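Local coordinates for protein flap endonuclease 1 (Methanocaldococcus jannaschii, PDB 1A76) that cuts the 5' flaps left by displacement synthesis during DNA replication and repair, acting as a magnesium-dependent structure-specific endonuclease and 5'-3' exonuclease, at residues Phe62-Thr65 and Ile66-Leu69. Residues are numbered along the deposited sequence; the frame is centred on the assembly and turned at random.
Sequences FYKT and IHLL
F62-T65 and I66-L69 are successive turns near the C-terminal end of helix 56-70 in the N-domain, joined by four consecutive alpha-helical i to i+4 bonds. I66 N donates to F62 O at 3.2 Å, H67 N to Y63 O at 2.9 Å, L68 N to K64 O and L69 N to T65 O. F62 and I66 run side by side. With CG of F62 anti to its own N (chi1 -175°), the ring leans forward along the helix, and the extended I66 chain lays its CD1 over one face, 3.9 Å from the ring centroid and 18° off the normal, a CH-pi contact shifted toward the CZ rim. The F62 ring also turns its CD2 edge onto the face of Y63, with CD2 3.6 Å above the Y63 plane and over its centre. Helices 283-292 and 298-315 pack against F62, and H304 of the latter meets Y63 edge-to-face. K64 folds its bent chain alongside H67, and its CE meets H67 CD2 obliquely at 3.7 Å, a van der Waals contact. The imidazole stacks on F16. T65 OG1 is hydrogen-bonded to V61 O one turn back, with a weak further bond from W77 NE1 of the central sheet. Chemically, F62 packs on the C-terminal helices with I66 covering one face of its ring, and the buried T65 hydroxyl keeps polar partners. K64 NZ passes H67 NE2 at 4.7 Å without a bond, so any electrostatic effect is probably modest and would depend on the histidine's protonation.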
loop_
_atom_site.group_PDB
_atom_site.type_symbol
_atom_site.label_atom_id
_atom_site.label_comp_id
_atom_site.label_asym_id
_atom_site.label_seq_id
_atom_site.Cartn_x
_atom_site.Cartn_y
_atom_site.Cartn_z
ATOM N N PHE A 62 -5.911 7.667 12.115
ATOM C CA PHE A 62 -6.646 7.658 13.373
ATOM C C PHE A 62 -8.088 7.202 13.218
ATOM O O PHE A 62 -8.461 6.144 13.721
ATOM C CB PHE A 62 -6.602 9.060 13.992
ATOM C CG PHE A 62 -7.221 9.147 15.360
ATOM C CD1 PHE A 62 -6.648 8.485 16.445
ATOM C CD2 PHE A 62 -8.379 9.900 15.563
ATOM C CE1 PHE A 62 -7.212 8.570 17.711
ATOM C CE2 PHE A 62 -8.959 9.996 16.830
ATOM C CZ PHE A 62 -8.374 9.328 17.909
ATOM N N TYR A 63 -8.890 7.998 12.517
ATOM C CA TYR A 63 -10.309 7.712 12.312
ATOM C C TYR A 63 -10.636 6.469 11.501
ATOM O O TYR A 63 -11.583 5.746 11.840
ATOM C CB TYR A 63 -11.007 8.928 11.681
ATOM C CG TYR A 63 -11.049 10.115 12.618
ATOM C CD1 TYR A 63 -11.827 10.080 13.777
ATOM C CD2 TYR A 63 -10.257 11.236 12.391
ATOM C CE1 TYR A 63 -11.811 11.125 14.688
ATOM C CE2 TYR A 63 -10.234 12.294 13.299
ATOM C CZ TYR A 63 -11.010 12.228 14.445
ATOM O OH TYR A 63 -10.963 13.240 15.365
ATOM N N LYS A 64 -9.873 6.221 10.436
ATOM C CA LYS A 64 -10.113 5.046 9.605
ATOM C C LYS A 64 -9.821 3.781 10.393
ATOM O O LYS A 64 -10.585 2.826 10.333
ATOM C CB LYS A 64 -9.238 5.064 8.346
ATOM C CG LYS A 64 -9.940 4.608 7.082
ATOM C CD LYS A 64 -11.134 5.505 6.767
ATOM C CE LYS A 64 -12.381 4.675 6.482
ATOM N NZ LYS A 64 -13.228 5.271 5.404
ATOM N N THR A 65 -8.716 3.774 11.131
ATOM C CA THR A 65 -8.359 2.605 11.928
ATOM C C THR A 65 -9.416 2.308 13.009
ATOM O O THR A 65 -9.762 1.144 13.237
ATOM C CB THR A 65 -6.967 2.778 12.598
ATOM O OG1 THR A 65 -5.956 2.918 11.591
ATOM C CG2 THR A 65 -6.631 1.566 13.463
ATOM N N ILE A 66 -9.924 3.347 13.671
ATOM C CA ILE A 66 -10.942 3.149 14.707
ATOM C C ILE A 66 -12.240 2.659 14.063
ATOM O O ILE A 66 -12.919 1.784 14.601
ATOM C CB ILE A 66 -11.218 4.463 15.509
ATOM C CG1 ILE A 66 -10.007 4.810 16.379
ATOM C CG2 ILE A 66 -12.433 4.284 16.428
ATOM C CD1 ILE A 66 -10.105 6.170 17.090
ATOM N N HIS A 67 -12.565 3.217 12.900
ATOM C CA HIS A 67 -13.771 2.852 12.158
ATOM C C HIS A 67 -13.769 1.335 11.900
ATOM O O HIS A 67 -14.785 0.656 12.055
ATOM C CB HIS A 67 -13.793 3.653 10.842
ATOM C CG HIS A 67 -14.805 3.185 9.842
ATOM N ND1 HIS A 67 -16.164 3.266 10.058
ATOM C CD2 HIS A 67 -14.652 2.674 8.595
ATOM C CE1 HIS A 67 -16.805 2.826 8.988
ATOM N NE2 HIS A 67 -15.909 2.461 8.086
ATOM N N LEU A 68 -12.603 0.820 11.528
ATOM C CA LEU A 68 -12.405 -0.601 11.255
ATOM C C LEU A 68 -12.570 -1.441 12.532
ATOM O O LEU A 68 -13.258 -2.466 12.535
ATOM C CB LEU A 68 -10.998 -0.817 10.678
ATOM C CG LEU A 68 -10.794 -1.171 9.196
ATOM C CD1 LEU A 68 -11.834 -0.515 8.323
ATOM C CD2 LEU A 68 -9.386 -0.756 8.780
ATOM N N LEU A 69 -11.944 -0.998 13.618
ATOM C CA LEU A 69 -12.017 -1.720 14.891
ATOM C C LEU A 69 -13.414 -1.744 15.504
ATOM O O LEU A 69 -13.760 -2.672 16.248
ATOM C CB LEU A 69 -11.032 -1.120 15.892
ATOM C CG LEU A 69 -9.563 -1.490 15.687
ATOM C CD1 LEU A 69 -8.706 -0.639 16.614
ATOM C CD2 LEU A 69 -9.351 -2.984 15.956
#